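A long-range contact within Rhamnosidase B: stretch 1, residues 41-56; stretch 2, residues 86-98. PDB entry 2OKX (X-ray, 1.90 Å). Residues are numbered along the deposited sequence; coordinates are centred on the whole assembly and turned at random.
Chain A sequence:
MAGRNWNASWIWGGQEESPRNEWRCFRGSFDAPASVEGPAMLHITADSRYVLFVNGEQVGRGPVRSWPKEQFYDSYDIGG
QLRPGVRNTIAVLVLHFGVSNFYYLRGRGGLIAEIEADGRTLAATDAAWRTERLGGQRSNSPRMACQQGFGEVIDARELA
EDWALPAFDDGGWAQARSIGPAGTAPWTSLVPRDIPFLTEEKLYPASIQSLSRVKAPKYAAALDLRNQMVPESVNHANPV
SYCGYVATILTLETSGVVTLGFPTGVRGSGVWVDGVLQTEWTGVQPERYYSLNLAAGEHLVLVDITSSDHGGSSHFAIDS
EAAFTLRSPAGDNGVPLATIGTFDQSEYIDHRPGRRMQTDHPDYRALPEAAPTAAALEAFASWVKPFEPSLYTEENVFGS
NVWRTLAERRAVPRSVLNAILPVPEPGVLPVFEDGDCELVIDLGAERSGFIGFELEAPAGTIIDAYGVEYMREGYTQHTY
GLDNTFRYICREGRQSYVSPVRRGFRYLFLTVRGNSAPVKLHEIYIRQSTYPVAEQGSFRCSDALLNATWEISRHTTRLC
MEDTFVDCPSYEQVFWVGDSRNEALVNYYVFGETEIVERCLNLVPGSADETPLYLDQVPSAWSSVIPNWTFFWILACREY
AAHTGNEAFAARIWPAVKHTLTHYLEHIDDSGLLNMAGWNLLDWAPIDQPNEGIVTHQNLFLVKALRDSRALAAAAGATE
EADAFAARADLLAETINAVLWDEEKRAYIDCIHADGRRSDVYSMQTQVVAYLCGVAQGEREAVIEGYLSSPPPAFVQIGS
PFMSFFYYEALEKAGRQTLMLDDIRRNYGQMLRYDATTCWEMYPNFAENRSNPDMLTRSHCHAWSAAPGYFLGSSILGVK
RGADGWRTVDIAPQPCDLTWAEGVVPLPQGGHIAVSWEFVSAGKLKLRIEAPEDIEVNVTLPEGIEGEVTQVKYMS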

# COMPACT_ATOMS: atom_id res chain seq x y z
N MET A 41 -4.54 21.40 24.67
CA MET A 41 -4.16 20.21 23.92
C MET A 41 -5.20 19.10 24.01
O MET A 41 -5.78 18.86 25.08
CB MET A 41 -2.82 19.68 24.42
CG MET A 41 -1.66 20.66 24.30
SD MET A 41 -1.42 21.26 22.61
CE MET A 41 -0.72 19.80 21.82
N LEU A 42 -5.43 18.42 22.89
CA LEU A 42 -6.37 17.31 22.83
C LEU A 42 -5.55 16.09 22.43
O LEU A 42 -5.07 15.99 21.30
CB LEU A 42 -7.47 17.59 21.80
CG LEU A 42 -8.68 16.65 21.81
CD1 LEU A 42 -9.81 17.27 21.00
CD2 LEU A 42 -8.29 15.29 21.24
N HIS A 43 -5.38 15.17 23.38
CA HIS A 43 -4.62 13.95 23.17
C HIS A 43 -5.61 12.84 22.84
O HIS A 43 -6.59 12.64 23.55
CB HIS A 43 -3.85 13.61 24.44
CG HIS A 43 -3.04 14.75 24.96
ND1 HIS A 43 -1.85 15.15 24.39
CD2 HIS A 43 -3.26 15.60 26.00
CE1 HIS A 43 -1.37 16.18 25.06
NE2 HIS A 43 -2.20 16.47 26.04
N ILE A 44 -5.34 12.10 21.76
CA ILE A 44 -6.27 11.06 21.34
C ILE A 44 -5.67 9.91 20.53
O ILE A 44 -4.65 10.06 19.86
CB ILE A 44 -7.39 11.70 20.48
CG1 ILE A 44 -8.34 10.63 19.93
CG2 ILE A 44 -6.77 12.49 19.33
CD1 ILE A 44 -9.48 11.20 19.10
N THR A 45 -6.31 8.76 20.64
CA THR A 45 -5.94 7.58 19.88
C THR A 45 -7.19 6.72 19.83
O THR A 45 -8.13 6.94 20.60
CB THR A 45 -4.77 6.79 20.51
OG1 THR A 45 -4.31 5.81 19.57
CG2 THR A 45 -5.20 6.08 21.78
N ALA A 46 -7.24 5.77 18.91
CA ALA A 46 -8.40 4.91 18.79
C ALA A 46 -8.05 3.61 18.10
O ALA A 46 -6.95 3.44 17.58
CB ALA A 46 -9.49 5.63 18.01
N ASP A 47 -8.99 2.68 18.12
CA ASP A 47 -8.83 1.37 17.51
C ASP A 47 -10.10 1.18 16.68
O ASP A 47 -11.18 1.09 17.26
CB ASP A 47 -8.74 0.29 18.59
CG ASP A 47 -8.43 -1.08 18.03
OD1 ASP A 47 -9.02 -1.43 16.98
OD2 ASP A 47 -7.62 -1.81 18.62
N SER A 48 -9.99 1.07 15.36
CA SER A 48 -8.73 1.08 14.61
C SER A 48 -8.22 2.46 14.16
O SER A 48 -7.02 2.73 14.23
CB SER A 48 -8.87 0.19 13.37
OG SER A 48 -9.50 -1.03 13.69
N ARG A 49 -9.13 3.30 13.68
CA ARG A 49 -8.78 4.64 13.20
C ARG A 49 -9.87 5.64 13.59
O ARG A 49 -10.99 5.25 13.89
CB ARG A 49 -8.62 4.63 11.68
CG ARG A 49 -7.56 3.67 11.14
CD ARG A 49 -6.15 4.13 11.48
NE ARG A 49 -5.13 3.33 10.82
CZ ARG A 49 -4.41 2.37 11.41
NH1 ARG A 49 -4.60 2.09 12.69
NH2 ARG A 49 -3.51 1.70 10.71
N TYR A 50 -9.54 6.94 13.56
CA TYR A 50 -10.53 7.96 13.92
C TYR A 50 -10.50 9.20 13.03
O TYR A 50 -9.52 9.45 12.33
CB TYR A 50 -10.30 8.43 15.36
CG TYR A 50 -9.09 9.33 15.52
CD1 TYR A 50 -7.85 8.81 15.89
CD2 TYR A 50 -9.17 10.69 15.24
CE1 TYR A 50 -6.72 9.63 15.98
CE2 TYR A 50 -8.05 11.52 15.32
CZ TYR A 50 -6.83 10.98 15.69
OH TYR A 50 -5.72 11.79 15.74
N VAL A 51 -11.58 9.96 13.10
CA VAL A 51 -11.73 11.24 12.42
C VAL A 51 -12.21 12.17 13.54
O VAL A 51 -13.28 11.95 14.12
CB VAL A 51 -12.77 11.21 11.30
CG1 VAL A 51 -12.91 12.61 10.71
CG2 VAL A 51 -12.36 10.23 10.21
N LEU A 52 -11.42 13.19 13.85
CA LEU A 52 -11.74 14.12 14.94
C LEU A 52 -12.41 15.43 14.54
O LEU A 52 -11.99 16.09 13.58
CB LEU A 52 -10.46 14.44 15.71
CG LEU A 52 -10.54 15.55 16.78
CD1 LEU A 52 -11.40 15.07 17.95
CD2 LEU A 52 -9.13 15.89 17.26
N PHE A 53 -13.45 15.79 15.29
CA PHE A 53 -14.19 17.03 15.07
C PHE A 53 -14.24 17.83 16.37
O PHE A 53 -14.49 17.28 17.45
CB PHE A 53 -15.63 16.75 14.64
CG PHE A 53 -15.76 16.03 13.34
CD1 PHE A 53 -15.65 14.64 13.28
CD2 PHE A 53 -16.02 16.73 12.16
CE1 PHE A 53 -15.81 13.96 12.07
CE2 PHE A 53 -16.17 16.06 10.95
CZ PHE A 53 -16.06 14.68 10.90
N VAL A 54 -13.98 19.13 16.28
CA VAL A 54 -14.02 19.99 17.45
C VAL A 54 -14.98 21.12 17.11
O VAL A 54 -14.70 21.96 16.25
CB VAL A 54 -12.64 20.58 17.80
CG1 VAL A 54 -12.76 21.48 19.02
CG2 VAL A 54 -11.66 19.45 18.09
N ASN A 55 -16.13 21.12 17.79
CA ASN A 55 -17.16 22.11 17.55
C ASN A 55 -17.65 22.06 16.12
O ASN A 55 -17.96 23.08 15.51
CB ASN A 55 -16.66 23.52 17.90
CG ASN A 55 -16.58 23.75 19.40
OD1 ASN A 55 -17.53 23.45 20.12
ND2 ASN A 55 -15.46 24.27 19.87
N GLY A 56 -17.71 20.84 15.58
CA GLY A 56 -18.18 20.65 14.22
C GLY A 56 -17.11 20.69 13.15
O GLY A 56 -17.33 20.22 12.04
N VAL A 86 -17.83 29.14 26.98
CA VAL A 86 -19.09 28.50 26.63
C VAL A 86 -18.96 26.99 26.43
O VAL A 86 -17.87 26.43 26.52
CB VAL A 86 -19.70 29.11 25.35
CG1 VAL A 86 -20.02 30.58 25.58
CG2 VAL A 86 -18.73 28.96 24.19
N ARG A 87 -20.09 26.34 26.16
CA ARG A 87 -20.13 24.90 25.93
C ARG A 87 -19.46 24.53 24.61
O ARG A 87 -19.74 25.13 23.57
CB ARG A 87 -21.58 24.41 25.94
CG ARG A 87 -21.77 22.99 25.43
CD ARG A 87 -23.20 22.53 25.65
NE ARG A 87 -23.53 21.33 24.87
CZ ARG A 87 -23.65 21.31 23.55
NH1 ARG A 87 -23.95 20.17 22.93
NH2 ARG A 87 -23.49 22.42 22.85
N ASN A 88 -18.57 23.54 24.68
CA ASN A 88 -17.84 23.06 23.52
C ASN A 88 -18.20 21.60 23.28
O ASN A 88 -18.52 20.87 24.22
CB ASN A 88 -16.34 23.18 23.76
CG ASN A 88 -15.84 24.61 23.65
OD1 ASN A 88 -15.43 25.06 22.58
ND2 ASN A 88 -15.89 25.34 24.76
N THR A 89 -18.14 21.17 22.02
CA THR A 89 -18.47 19.80 21.68
C THR A 89 -17.36 19.07 20.93
O THR A 89 -16.81 19.58 19.95
CB THR A 89 -19.74 19.74 20.81
OG1 THR A 89 -20.83 20.35 21.52
CG2 THR A 89 -20.10 18.30 20.48
N ILE A 90 -17.03 17.87 21.40
CA ILE A 90 -16.02 17.04 20.77
C ILE A 90 -16.77 15.87 20.15
O ILE A 90 -17.56 15.21 20.82
CB ILE A 90 -15.01 16.47 21.80
CG1 ILE A 90 -14.35 17.62 22.58
CG2 ILE A 90 -13.96 15.65 21.07
CD1 ILE A 90 -13.58 18.60 21.71
N ALA A 91 -16.53 15.63 18.87
CA ALA A 91 -17.19 14.54 18.16
C ALA A 91 -16.14 13.70 17.46
O ALA A 91 -15.19 14.23 16.88
CB ALA A 91 -18.18 15.10 17.14
N VAL A 92 -16.30 12.39 17.52
CA VAL A 92 -15.34 11.50 16.89
C VAL A 92 -15.99 10.35 16.15
O VAL A 92 -16.99 9.78 16.61
CB VAL A 92 -14.38 10.88 17.94
CG1 VAL A 92 -13.31 10.06 17.23
CG2 VAL A 92 -13.75 11.97 18.80
N LEU A 93 -15.43 10.02 15.00
CA LEU A 93 -15.91 8.89 14.21
C LEU A 93 -14.79 7.87 14.33
O LEU A 93 -13.65 8.17 13.99
CB LEU A 93 -16.08 9.27 12.74
CG LEU A 93 -16.39 8.06 11.83
CD1 LEU A 93 -17.78 7.53 12.15
CD2 LEU A 93 -16.30 8.47 10.37
N VAL A 94 -15.10 6.69 14.85
CA VAL A 94 -14.08 5.67 14.99
C VAL A 94 -14.41 4.49 14.07
O VAL A 94 -15.53 3.97 14.10
CB VAL A 94 -13.97 5.16 16.45
CG1 VAL A 94 -12.96 4.02 16.53
CG2 VAL A 94 -13.54 6.30 17.37
N LEU A 95 -13.45 4.11 13.25
CA LEU A 95 -13.63 2.98 12.34
C LEU A 95 -12.95 1.79 13.00
O LEU A 95 -11.75 1.85 13.29
CB LEU A 95 -12.95 3.24 10.99
CG LEU A 95 -13.39 4.37 10.06
CD1 LEU A 95 -12.96 5.72 10.64
CD2 LEU A 95 -12.77 4.16 8.69
N HIS A 96 -13.69 0.73 13.29
CA HIS A 96 -13.07 -0.45 13.88
C HIS A 96 -13.15 -1.57 12.86
O HIS A 96 -14.24 -1.98 12.47
CB HIS A 96 -13.76 -0.89 15.17
CG HIS A 96 -13.09 -2.05 15.82
ND1 HIS A 96 -11.87 -1.93 16.45
CD2 HIS A 96 -13.39 -3.37 15.83
CE1 HIS A 96 -11.45 -3.13 16.82
NE2 HIS A 96 -12.35 -4.02 16.45
N PHE A 97 -12.00 -2.07 12.43
CA PHE A 97 -11.96 -3.12 11.43
C PHE A 97 -12.45 -4.48 11.92
O PHE A 97 -13.19 -5.17 11.22
CB PHE A 97 -10.53 -3.27 10.88
CG PHE A 97 -9.97 -2.00 10.28
CD1 PHE A 97 -10.78 -1.14 9.54
CD2 PHE A 97 -8.62 -1.69 10.42
CE1 PHE A 97 -10.26 0.02 8.96
CE2 PHE A 97 -8.09 -0.54 9.84
CZ PHE A 97 -8.91 0.31 9.11
N GLY A 98 -12.04 -4.86 13.13
CA GLY A 98 -12.44 -6.15 13.67
C GLY A 98 -11.76 -7.29 12.93
O GLY A 98 -12.11 -8.46 13.11
O HOH W 1 -17.60 18.50 17.05

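The side-chain hydrogen bonds gather at the two ends of this contact, with a regular backbone ladder between them. At one end N55 does the work of a strand residue and more. Its backbone N donates to T89 O at 2.7 Å, while its side chain, at chi1 m, reaches back to the same strand: T89 N donates to N55 OD1 at 3.0 Å, and N55 ND2 donates to N88 OD1 at 2.8 Å. The OD1 thus stands in for a backbone carbonyl just where stretch 1 leaves its strand, with phi/psi of 60/36 at N55 itself. A water extends the closure, accepting from G56 N at 2.8 Å and donating to T89 O at 3.2 Å. G56 follows at phi 91°, where a CB would be jammed against the carbonyl O of N55, so the turn itself calls for glycine.

At the other end the peptide bond before S48 is cis, and the chain turns from strand 41-47 into strand 49-54. L95 O receives two donors here, S48 N at 2.8 Å and R49 N at 3.0 Å. The S48 side chain adds a nearly straight bond, F97 N to S48 OG at 3.0 Å, which satisfies a backbone amide just past the end of strand 87-96. H96 ND1 donates to D47 O at 3.2 Å, and D47 OD1 also lies 2.9 Å from H96 ND1, at the edge of the imidazole ring.

Between these ends, strands 49-54 and 87-96 run antiparallel, their axes at 166° and 4.6 Å apart at closest approach. R49 with L95, V51 with L93 and F53 with A91 are the hydrogen-bonded pairs, each closed by two N-H...O bonds of 2.8 to 3.0 Å. Y50 with V94, L52 with V92 and V54 with I90 are the non-hydrogen-bonded pairs; at the first, Y50 CA lies 3.1 Å from L93 O and V94 CA 3.3 Å from R49 O, and at the second V92 CA lies 3.5 Å from V51 O.

Alternation along the strands sorts the side chains onto two faces. On the face of R49, V51 and F53, two of the pairs meet directly across the ladder: V51 CB is 4.1 Å from L93 CB, and F53 CB is 3.9 Å from A91 CB, while R49 CG comes 4.2 Å from F97 CZ instead. The small alanine sits opposite the large phenylalanine. Near the cis turn, S48 CB lies over one face of the F97 ring, 3.9 Å from its centroid, a CH-pi contact.

The face of Y50, L52 and V54 is aliphatic toward stretch 2. L52 CD1 packs 4.0 Å from V92 CG2 and 4.1 Å from I90 CG2, so one leucine spans two residues of the opposing strand, and V54 CG1 meets I90 CD1 at 4.0 Å. Strand 41-47 adds a second layer at 37° to strand 87-96. Its alternate residues L42, I44 and A46 point toward that strand and touch I90, V92 and V94 in turn, as in L42 CD1 to I90 CD1 at 4.1 Å. The rule is plain: polar side chains close the ends, and mostly branched aliphatics, with A46 and the CB of Y50, fill the layer between strands.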